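Side-chain contacts in glycosyltransferase (Streptomyces halstedii, PDB 3WAD), which belongs to the GT-B clan of glycosyltransferases and is built from two Rossmann-like domains, resembling the erythromycin biosynthesis protein CIII family: residues R2-V7 against A113-H118; H163-T168 against F195-V200; M224-F229 against T325-I330; D237-A242 against H308-S313. All blocks are in the same frame, centred on the assembly; numbering follows the deposited sequence.

Interaction 1 (R2-V7 against A113-H118); sequences RVLMTV and ADLVAH
L4 on the strand and L115 on the helix turn their side chains in the same way: each holds CG opposite its own backbone N, with chi1 175° in L4 and -171° in L115, which, with CB pointing across, carries the methyls to the other segment. The leucines lie alongside each other head to tail, and L4 CD2 comes to within 3.7 Å of L115 CD1. The other branch of L4 is used differently. Its CD1 reaches the edge of the H118 imidazole, near the ring plane, and stops 3.6 Å from H118 CD2. L115 in turn spreads its second methyl over T6, where CD2 lies 3.7 Å from OG1 and 3.8 Å from CG2 of the threonine. Strand 2-6 and the helical segment 113-118 run antiparallel, their axes 175° apart and 11.0 Å at closest approach. This is the layering of a Rossmann-like alpha/beta domain: strand 2-6 lies within a parallel sheet, between strands 30-35 and 126-130, and the helix packs on one face. Branched leucines suit that interface because each fork can serve two neighbours at once. Alternation along the strand presents L4 and T6 to the helix, while M5 points away from it. The polar atoms buried here find partners in the same chain, with T6 OG1 bonded to the carbonyl of A34 and H118 NE2 to H32 ND1, which should restrain the rotation of the imidazole. Threonine thus offers a methyl to L115 and a hydroxyl to the neighbouring strand. R240 of the second subunit packs on D114, A117 and H118.

Interaction 2 (H163-T168 against F195-V200); sequences HFNRLT and FTESLV
N165 and E197 meet through a single hydrogen bond, their side chains reaching out to each other across a gap that leaves the nearest CA atoms 10.1 Å apart. N165 ND2 donates to E197 OE2 over 3.2 Å with an N-H...O angle of 157°. The oxygen lies close to the amide plane of N165, yet the donor stands well above the carboxylate, the two flat groups being turned 79° against each other. Glutamate suits this place because OE2 takes the amide while OE1 makes a salt bridge with R161, about one turn before N165 on helix 156-168; the charge of R161 would probably fix the carboxylate. This polar bridge buries just 61 Å² and belongs to the surface. The close packing is made by neighbours in the two segments: F164 stacks on W89 and meets F96 edge-to-face, while F195 and V200 lean on helix 179-188. On the solvent side, R166 NH2 donates to H163 ND1 at 2.8 Å, nearly in both planes. The arrangement is a polar surface link between helix 156-168 and the chain leading into helix 198-201, within the N-terminal Rossmann-like domain of a GT-B fold.

Interaction 3 (M224-F229 against T325-I330); sequences MRHLPF and TRTNAI
P228 and T327 bring the interdomain loop up against helix 323-332, with their CA atoms 6.0 Å apart. T327 sets its methyl opposite the backbone N and its hydroxyl opposite the carbonyl carbon (chi1 -56°), which divides its labour. CG2 goes to the loop, 3.5 Å from H226 O and 3.8 Å from P228 CG, whereas OG1 bonds back to the carbonyl of G323. That hydroxyl also faces the edge of the H226 ring in its plane, 3.8 Å from CD2, the two side chains lying nearly perpendicular. N328 leaves the helix to one flank, but a chi2 of -80° swings its amide over the proline, with ND2 3.3 Å from P228 CB. ND2 bonds to the carbonyl of G324 and to N230 OD1, and a water bridges OD1 to P228 O, donating to both oxygens. Proline suits the loop because its compact ring packs against both T327 and N328 and, lacking an N-H, leaves none to be satisfied there. H226 O is taken by the hydroxyl of Y396. Such a seam, where the linker following the N-terminal sheet lies on a helix of the C-terminal domain, belongs to the interdomain region of the GT-B fold.

Interaction 4 (D237-A242 against H308-S313); sequences DWLREA and HALLPS
L239 and L310 have the nearest CA atoms, 7.0 Å apart, the first in a short, weakly bonded helical turn about 237-240, the second in helix 307-310. Residues 311-312 form a 3-10 segment, and the carbonyl of L310 accepts from both N and OG of S313, the hydroxyl lying in the carbonyl plane. L239 carries the contact. Its CG sits at an unusual chi1 of -101°, and the extended chi2 of -179° carries CD1 on toward A309. This methyl lies 3.6 Å from A309 CB; the other, CD2, is over the L310 backbone, 4.0 Å from its CA, and 4.1 Å from L310 CD1. Alanine suits its place because its short side chain lets the leucine come up against the helix backbone. W238 adds the rim of its indole, CH2 being 4.4 Å from L310 CD1 near the ring plane, while one ring face rests against L239 and R300 makes a cation-pi contact with the indole. In the second subunit, P52 accepts a bond from R240. The arrangement is apolar packing of the helical turn that precedes strand 247-251 against helix 307-310, at the C-terminal Rossmann-like domain of a GT-B glycosyltransferase.

How the interactions relate
From the N terminus, interaction 1 closes first, a loop of 105 residues that joins the opening strand 2-6 to helix 109-122 in the N-terminal sheet domain. Interaction 2 follows in series, closing a short loop of 26 residues at the surface of that domain. Interaction 3 then spans 95 residues, tying the linker after strand 221-222 to helix 323-332 across the two domains. Interaction 4 opens and closes within that span, joining the helical turn 237-240 to helix 307-310, and the pair touch directly, N328 CB lying 3.6 Å from L311 CD1. Interactions 2 and 4 lie on opposite sides of the chain's centre. Interactions 1, 3 and 4 all touch the second subunit.

Interaction 1 (R2-V7 against A113-H118)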
# COMPACT_ATOMS: atom_id res chain seq x y z
N ARG B 2 -14.13 -4.23 9.93
CA ARG B 2 -13.53 -5.25 9.11
C ARG B 2 -14.15 -5.06 7.68
O ARG B 2 -15.41 -5.03 7.56
CB ARG B 2 -13.90 -6.61 9.64
CG ARG B 2 -13.55 -6.77 11.17
CD ARG B 2 -12.71 -7.96 11.47
NE ARG B 2 -13.39 -9.11 12.05
CZ ARG B 2 -12.84 -10.02 12.89
NH1 ARG B 2 -11.57 -9.95 13.32
NH2 ARG B 2 -13.56 -11.03 13.31
N VAL B 3 -13.28 -4.86 6.66
CA VAL B 3 -13.78 -4.71 5.28
C VAL B 3 -13.30 -5.86 4.45
O VAL B 3 -12.10 -6.10 4.29
CB VAL B 3 -13.25 -3.44 4.68
CG1 VAL B 3 -13.91 -3.17 3.21
CG2 VAL B 3 -13.44 -2.27 5.62
N LEU B 4 -14.22 -6.60 3.91
CA LEU B 4 -13.86 -7.65 3.00
C LEU B 4 -14.01 -7.11 1.54
O LEU B 4 -15.11 -6.87 1.05
CB LEU B 4 -14.73 -8.89 3.26
CG LEU B 4 -14.61 -10.09 2.36
CD1 LEU B 4 -13.13 -10.62 2.40
CD2 LEU B 4 -15.62 -11.22 2.64
N MET B 5 -12.89 -6.93 0.86
CA MET B 5 -12.90 -6.50 -0.55
C MET B 5 -12.63 -7.66 -1.44
O MET B 5 -11.80 -8.51 -1.10
CB MET B 5 -11.82 -5.48 -0.77
CG MET B 5 -11.95 -4.31 0.25
SD MET B 5 -10.78 -2.95 -0.04
CE MET B 5 -11.33 -2.27 -1.63
N THR B 6 -13.37 -7.77 -2.55
CA THR B 6 -13.18 -8.93 -3.36
C THR B 6 -13.06 -8.48 -4.84
O THR B 6 -13.74 -7.57 -5.27
CB THR B 6 -14.20 -9.98 -3.08
OG1 THR B 6 -13.93 -11.16 -3.87
CG2 THR B 6 -15.65 -9.46 -3.34
N VAL B 7 -12.16 -9.11 -5.57
CA VAL B 7 -11.99 -8.80 -7.00
C VAL B 7 -11.58 -10.11 -7.68
O VAL B 7 -10.80 -10.89 -7.08
CB VAL B 7 -11.00 -7.60 -7.21
CG1 VAL B 7 -9.64 -7.95 -6.66
CG2 VAL B 7 -10.84 -7.27 -8.70
N ALA B 113 -18.28 -20.13 -2.65
CA ALA B 113 -18.37 -20.87 -1.36
C ALA B 113 -17.19 -20.47 -0.39
O ALA B 113 -17.39 -20.07 0.84
CB ALA B 113 -18.48 -22.36 -1.66
N ASP B 114 -15.97 -20.43 -0.95
CA ASP B 114 -14.83 -19.94 -0.14
C ASP B 114 -15.05 -18.57 0.34
O ASP B 114 -14.71 -18.28 1.48
CB ASP B 114 -13.46 -19.95 -0.87
CG ASP B 114 -12.95 -21.34 -1.12
OD1 ASP B 114 -13.75 -22.30 -0.94
OD2 ASP B 114 -11.75 -21.49 -1.52
N LEU B 115 -15.54 -17.66 -0.50
CA LEU B 115 -15.76 -16.29 0.05
C LEU B 115 -16.89 -16.22 1.13
O LEU B 115 -16.79 -15.44 2.08
CB LEU B 115 -16.00 -15.21 -1.05
CG LEU B 115 -16.02 -13.74 -0.63
CD1 LEU B 115 -14.60 -13.24 -0.25
CD2 LEU B 115 -16.54 -12.85 -1.78
N VAL B 116 -18.00 -16.93 0.90
CA VAL B 116 -19.07 -17.02 1.96
C VAL B 116 -18.52 -17.57 3.31
O VAL B 116 -18.65 -16.92 4.36
CB VAL B 116 -20.24 -17.84 1.49
CG1 VAL B 116 -21.33 -17.88 2.61
CG2 VAL B 116 -20.86 -17.22 0.18
N ALA B 117 -17.84 -18.72 3.24
CA ALA B 117 -17.16 -19.29 4.41
C ALA B 117 -16.31 -18.30 5.15
O ALA B 117 -16.43 -18.22 6.37
CB ALA B 117 -16.35 -20.54 4.07
N HIS B 118 -15.46 -17.51 4.44
CA HIS B 118 -14.67 -16.43 5.05
C HIS B 118 -15.51 -15.31 5.64
O HIS B 118 -15.16 -14.69 6.71
CB HIS B 118 -13.67 -15.81 4.04
CG HIS B 118 -12.72 -14.82 4.66
ND1 HIS B 118 -11.77 -15.20 5.56
CD2 HIS B 118 -12.57 -13.48 4.49
CE1 HIS B 118 -11.09 -14.14 5.96
NE2 HIS B 118 -11.56 -13.08 5.33

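Interaction 2 (H163-T168 against F195-V200)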
# COMPACT_ATOMS: atom_id res chain seq x y z
N HIS B 163 -32.55 0.40 -17.92
CA HIS B 163 -33.37 0.26 -19.11
C HIS B 163 -34.17 -1.01 -18.99
O HIS B 163 -35.39 -0.98 -19.20
CB HIS B 163 -32.55 0.12 -20.40
CG HIS B 163 -32.03 1.40 -20.97
ND1 HIS B 163 -32.84 2.32 -21.61
CD2 HIS B 163 -30.77 1.87 -21.09
CE1 HIS B 163 -32.10 3.34 -22.01
NE2 HIS B 163 -30.84 3.09 -21.72
N PHE B 164 -33.50 -2.13 -18.70
CA PHE B 164 -34.16 -3.41 -18.57
C PHE B 164 -35.28 -3.41 -17.55
O PHE B 164 -36.35 -4.04 -17.77
CB PHE B 164 -33.19 -4.53 -18.20
CG PHE B 164 -33.78 -5.88 -18.26
CD1 PHE B 164 -34.01 -6.49 -19.48
CD2 PHE B 164 -34.08 -6.58 -17.11
CE1 PHE B 164 -34.49 -7.79 -19.57
CE2 PHE B 164 -34.60 -7.89 -17.17
CZ PHE B 164 -34.81 -8.49 -18.40
N ASN B 165 -35.04 -2.74 -16.41
CA ASN B 165 -36.06 -2.80 -15.35
C ASN B 165 -37.27 -1.90 -15.73
O ASN B 165 -38.38 -2.26 -15.42
CB ASN B 165 -35.54 -2.40 -13.96
CG ASN B 165 -34.54 -3.37 -13.36
OD1 ASN B 165 -34.53 -4.55 -13.66
ND2 ASN B 165 -33.66 -2.84 -12.52
N ARG B 166 -37.01 -0.72 -16.31
CA ARG B 166 -38.08 0.11 -16.92
C ARG B 166 -38.87 -0.73 -17.96
O ARG B 166 -40.08 -0.93 -17.83
CB ARG B 166 -37.50 1.39 -17.56
CG ARG B 166 -38.60 2.16 -18.38
CD ARG B 166 -38.15 3.49 -19.05
NE ARG B 166 -37.43 3.24 -20.31
CZ ARG B 166 -36.10 3.18 -20.42
NH1 ARG B 166 -35.31 3.35 -19.36
NH2 ARG B 166 -35.56 2.94 -21.60
N LEU B 167 -38.20 -1.30 -18.95
CA LEU B 167 -38.93 -2.14 -19.94
C LEU B 167 -39.77 -3.29 -19.33
O LEU B 167 -40.92 -3.51 -19.72
CB LEU B 167 -38.04 -2.63 -21.05
CG LEU B 167 -37.16 -1.57 -21.72
CD1 LEU B 167 -36.32 -2.22 -22.81
CD2 LEU B 167 -37.95 -0.42 -22.32
N THR B 168 -39.19 -3.97 -18.33
CA THR B 168 -39.77 -5.13 -17.73
C THR B 168 -41.09 -4.75 -17.06
O THR B 168 -42.06 -5.46 -17.18
CB THR B 168 -38.81 -5.71 -16.70
OG1 THR B 168 -37.61 -6.13 -17.39
CG2 THR B 168 -39.39 -6.92 -16.03
N PHE B 195 -32.62 -13.90 -3.93
CA PHE B 195 -32.53 -12.74 -4.86
C PHE B 195 -33.17 -11.45 -4.36
O PHE B 195 -34.36 -11.44 -4.06
CB PHE B 195 -33.04 -13.04 -6.25
CG PHE B 195 -32.87 -11.89 -7.19
CD1 PHE B 195 -31.57 -11.59 -7.71
CD2 PHE B 195 -33.96 -11.04 -7.49
CE1 PHE B 195 -31.37 -10.49 -8.55
CE2 PHE B 195 -33.77 -9.92 -8.37
CZ PHE B 195 -32.48 -9.64 -8.89
N THR B 196 -32.39 -10.37 -4.23
CA THR B 196 -32.93 -9.02 -4.16
C THR B 196 -32.25 -8.26 -5.28
O THR B 196 -31.16 -8.69 -5.74
CB THR B 196 -32.48 -8.30 -2.88
OG1 THR B 196 -31.06 -8.54 -2.65
CG2 THR B 196 -33.29 -8.77 -1.66
N GLU B 197 -32.78 -7.10 -5.63
CA GLU B 197 -32.19 -6.27 -6.65
C GLU B 197 -30.82 -5.72 -6.19
O GLU B 197 -29.94 -5.40 -6.96
CB GLU B 197 -33.15 -5.15 -7.07
CG GLU B 197 -32.64 -4.20 -8.19
CD GLU B 197 -32.40 -4.88 -9.58
OE1 GLU B 197 -32.88 -6.01 -9.80
OE2 GLU B 197 -31.74 -4.27 -10.47
N SER B 198 -30.64 -5.65 -4.88
CA SER B 198 -29.41 -5.15 -4.36
C SER B 198 -28.26 -6.15 -4.64
O SER B 198 -27.11 -5.77 -4.60
CB SER B 198 -29.59 -4.87 -2.87
OG SER B 198 -29.69 -6.14 -2.27
N LEU B 199 -28.56 -7.39 -5.02
CA LEU B 199 -27.51 -8.36 -5.43
C LEU B 199 -26.90 -7.96 -6.79
O LEU B 199 -25.76 -8.33 -7.12
CB LEU B 199 -28.05 -9.81 -5.56
CG LEU B 199 -28.47 -10.43 -4.21
CD1 LEU B 199 -28.95 -11.80 -4.47
CD2 LEU B 199 -27.28 -10.46 -3.20
N VAL B 200 -27.69 -7.22 -7.57
CA VAL B 200 -27.26 -6.84 -8.89
C VAL B 200 -26.38 -5.64 -8.86
O VAL B 200 -25.34 -5.59 -9.56
CB VAL B 200 -28.48 -6.53 -9.83
CG1 VAL B 200 -27.93 -5.91 -11.11
CG2 VAL B 200 -29.26 -7.84 -10.14

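Interaction 3 (M224-F229 against T325-I330)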
# COMPACT_ATOMS: atom_id res chain seq x y z
N MET B 224 -15.78 10.08 -6.11
CA MET B 224 -14.48 9.99 -5.48
C MET B 224 -13.43 10.58 -6.43
O MET B 224 -13.59 10.57 -7.63
CB MET B 224 -14.20 8.55 -5.08
CG MET B 224 -12.77 8.17 -5.03
SD MET B 224 -12.61 6.46 -4.64
CE MET B 224 -13.23 5.71 -6.16
N ARG B 225 -12.44 11.24 -5.84
CA ARG B 225 -11.26 11.68 -6.56
C ARG B 225 -10.36 10.42 -6.73
O ARG B 225 -9.38 10.21 -6.01
CB ARG B 225 -10.55 12.74 -5.73
CG ARG B 225 -9.39 13.44 -6.47
CD ARG B 225 -8.82 14.56 -5.69
NE ARG B 225 -8.21 14.05 -4.43
CZ ARG B 225 -8.02 14.75 -3.32
NH1 ARG B 225 -8.42 16.02 -3.27
NH2 ARG B 225 -7.46 14.18 -2.26
N HIS B 226 -10.69 9.64 -7.75
CA HIS B 226 -10.06 8.35 -8.01
C HIS B 226 -8.58 8.44 -8.15
O HIS B 226 -8.06 9.16 -8.97
CB HIS B 226 -10.71 7.70 -9.26
CG HIS B 226 -10.23 6.31 -9.53
ND1 HIS B 226 -10.09 5.36 -8.54
CD2 HIS B 226 -9.81 5.73 -10.69
CE1 HIS B 226 -9.68 4.23 -9.10
NE2 HIS B 226 -9.49 4.43 -10.39
N LEU B 227 -7.89 7.69 -7.31
CA LEU B 227 -6.42 7.64 -7.41
C LEU B 227 -6.01 6.40 -8.35
O LEU B 227 -6.41 5.26 -8.10
CB LEU B 227 -5.74 7.67 -6.03
CG LEU B 227 -4.27 8.10 -5.95
CD1 LEU B 227 -3.88 8.14 -4.51
CD2 LEU B 227 -3.42 6.95 -6.60
N PRO B 228 -5.33 6.70 -9.50
CA PRO B 228 -4.87 5.67 -10.48
C PRO B 228 -3.65 5.00 -9.96
O PRO B 228 -2.61 5.62 -9.88
CB PRO B 228 -4.55 6.47 -11.74
CG PRO B 228 -4.49 7.86 -11.41
CD PRO B 228 -4.99 8.06 -9.93
N PHE B 229 -3.79 3.78 -9.47
CA PHE B 229 -2.61 3.05 -8.96
C PHE B 229 -1.93 2.44 -10.18
O PHE B 229 -2.55 1.59 -10.88
CB PHE B 229 -3.01 1.93 -7.97
CG PHE B 229 -1.82 1.10 -7.48
CD1 PHE B 229 -0.76 1.71 -6.86
CD2 PHE B 229 -1.82 -0.29 -7.62
CE1 PHE B 229 0.33 0.98 -6.40
CE2 PHE B 229 -0.73 -1.05 -7.17
CZ PHE B 229 0.37 -0.40 -6.55
N THR B 325 -5.21 4.88 -17.47
CA THR B 325 -4.43 5.89 -18.17
C THR B 325 -5.13 7.22 -18.28
O THR B 325 -4.49 8.24 -18.07
CB THR B 325 -3.98 5.43 -19.55
OG1 THR B 325 -3.16 4.26 -19.37
CG2 THR B 325 -3.18 6.47 -20.26
N ARG B 326 -6.41 7.21 -18.56
CA ARG B 326 -7.13 8.47 -18.62
C ARG B 326 -7.28 9.14 -17.24
O ARG B 326 -7.33 10.36 -17.15
CB ARG B 326 -8.48 8.32 -19.31
CG ARG B 326 -9.53 7.64 -18.49
CD ARG B 326 -10.70 7.23 -19.35
NE ARG B 326 -11.72 6.67 -18.45
CZ ARG B 326 -12.51 5.65 -18.76
NH1 ARG B 326 -12.43 5.07 -19.97
NH2 ARG B 326 -13.40 5.20 -17.87
N THR B 327 -7.34 8.36 -16.17
CA THR B 327 -7.39 8.97 -14.85
C THR B 327 -6.08 9.64 -14.56
O THR B 327 -6.08 10.68 -13.92
CB THR B 327 -7.79 7.98 -13.72
OG1 THR B 327 -9.02 7.38 -14.05
CG2 THR B 327 -8.02 8.68 -12.43
N ASN B 328 -4.95 9.08 -15.03
CA ASN B 328 -3.68 9.76 -14.90
C ASN B 328 -3.63 11.09 -15.72
O ASN B 328 -3.13 12.14 -15.23
CB ASN B 328 -2.53 8.83 -15.36
CG ASN B 328 -2.06 7.91 -14.28
OD1 ASN B 328 -1.29 8.30 -13.43
ND2 ASN B 328 -2.50 6.67 -14.33
N ALA B 329 -4.24 11.08 -16.92
CA ALA B 329 -4.22 12.33 -17.72
C ALA B 329 -5.14 13.37 -17.04
O ALA B 329 -4.86 14.59 -17.10
CB ALA B 329 -4.73 12.11 -19.13
N ILE B 330 -6.22 12.88 -16.43
CA ILE B 330 -7.11 13.79 -15.63
C ILE B 330 -6.33 14.41 -14.48
O ILE B 330 -6.32 15.65 -14.32
CB ILE B 330 -8.33 13.08 -15.09
CG1 ILE B 330 -9.26 12.71 -16.23
CG2 ILE B 330 -9.12 14.00 -14.06
CD1 ILE B 330 -10.51 12.21 -15.74
O HOH W 1 -1.35 8.44 -10.50

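Interaction 4 (D237-A242 against H308-S313)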
# COMPACT_ATOMS: atom_id res chain seq x y z
N ASP B 237 16.79 6.40 -14.36
CA ASP B 237 17.72 7.51 -14.34
C ASP B 237 17.26 8.60 -15.29
O ASP B 237 17.29 9.78 -14.98
CB ASP B 237 19.09 7.03 -14.79
CG ASP B 237 19.96 6.54 -13.64
OD1 ASP B 237 20.97 5.85 -13.87
OD2 ASP B 237 19.64 6.87 -12.49
N TRP B 238 16.81 8.20 -16.45
CA TRP B 238 16.55 9.16 -17.49
C TRP B 238 15.36 10.08 -17.14
O TRP B 238 15.37 11.26 -17.51
CB TRP B 238 16.40 8.41 -18.82
CG TRP B 238 15.24 7.54 -18.85
CD1 TRP B 238 15.21 6.18 -18.68
CD2 TRP B 238 13.88 7.96 -19.05
NE1 TRP B 238 13.91 5.73 -18.78
CE2 TRP B 238 13.08 6.81 -19.00
CE3 TRP B 238 13.28 9.22 -19.28
CZ2 TRP B 238 11.70 6.86 -19.17
CZ3 TRP B 238 11.91 9.27 -19.44
CH2 TRP B 238 11.14 8.09 -19.39
N LEU B 239 14.37 9.56 -16.39
CA LEU B 239 13.30 10.40 -15.80
C LEU B 239 13.80 11.37 -14.73
O LEU B 239 13.10 12.32 -14.37
CB LEU B 239 12.18 9.56 -15.19
CG LEU B 239 10.90 9.40 -16.01
CD1 LEU B 239 9.89 8.57 -15.29
CD2 LEU B 239 10.33 10.75 -16.32
N ARG B 240 14.98 11.15 -14.21
CA ARG B 240 15.40 11.92 -13.05
C ARG B 240 15.99 13.25 -13.49
O ARG B 240 16.05 14.20 -12.70
CB ARG B 240 16.35 11.11 -12.15
CG ARG B 240 15.59 10.29 -11.10
CD ARG B 240 16.06 8.81 -10.99
NE ARG B 240 17.13 8.49 -10.03
CZ ARG B 240 17.90 9.35 -9.34
NH1 ARG B 240 17.78 10.67 -9.48
NH2 ARG B 240 18.80 8.88 -8.49
N GLU B 241 16.36 13.32 -14.77
CA GLU B 241 17.04 14.47 -15.34
C GLU B 241 16.06 15.57 -15.78
O GLU B 241 15.07 15.29 -16.48
CB GLU B 241 17.88 14.04 -16.55
CG GLU B 241 18.69 12.73 -16.35
CD GLU B 241 19.46 12.28 -17.61
OE1 GLU B 241 19.41 12.98 -18.64
OE2 GLU B 241 20.14 11.22 -17.57
N ALA B 242 16.34 16.81 -15.38
CA ALA B 242 15.68 18.00 -15.95
C ALA B 242 15.12 17.75 -17.37
O ALA B 242 15.86 17.37 -18.29
CB ALA B 242 16.66 19.18 -15.96
N HIS B 308 2.71 8.44 -13.37
CA HIS B 308 2.69 9.53 -12.42
C HIS B 308 4.06 10.12 -12.35
O HIS B 308 4.15 11.25 -12.01
CB HIS B 308 2.26 9.05 -11.04
CG HIS B 308 3.05 7.87 -10.56
ND1 HIS B 308 4.05 7.98 -9.61
CD2 HIS B 308 2.99 6.57 -10.90
CE1 HIS B 308 4.58 6.78 -9.40
NE2 HIS B 308 3.95 5.90 -10.17
N ALA B 309 5.15 9.41 -12.71
CA ALA B 309 6.49 10.14 -12.74
C ALA B 309 6.71 10.88 -14.04
O ALA B 309 7.30 11.98 -14.05
CB ALA B 309 7.69 9.25 -12.47
N LEU B 310 6.18 10.27 -15.11
CA LEU B 310 6.30 10.81 -16.48
C LEU B 310 5.33 11.98 -16.76
O LEU B 310 5.75 13.04 -17.22
CB LEU B 310 6.11 9.67 -17.53
CG LEU B 310 6.26 10.06 -19.02
CD1 LEU B 310 7.63 10.66 -19.38
CD2 LEU B 310 5.98 8.82 -19.88
N LEU B 311 4.04 11.78 -16.54
CA LEU B 311 3.06 12.74 -17.04
C LEU B 311 3.22 14.21 -16.59
O LEU B 311 2.83 15.08 -17.33
CB LEU B 311 1.61 12.27 -16.84
CG LEU B 311 1.17 11.10 -17.70
CD1 LEU B 311 -0.21 10.83 -17.31
CD2 LEU B 311 1.26 11.46 -19.23
N PRO B 312 3.73 14.49 -15.36
CA PRO B 312 3.95 15.94 -14.98
C PRO B 312 4.80 16.76 -15.98
O PRO B 312 4.71 17.99 -16.03
CB PRO B 312 4.66 15.83 -13.65
CG PRO B 312 4.10 14.53 -13.07
CD PRO B 312 4.10 13.60 -14.24
N SER B 313 5.63 16.08 -16.75
CA SER B 313 6.42 16.75 -17.74
C SER B 313 5.90 16.58 -19.20
O SER B 313 6.62 16.92 -20.11
CB SER B 313 7.87 16.26 -17.64
OG SER B 313 8.00 14.91 -18.04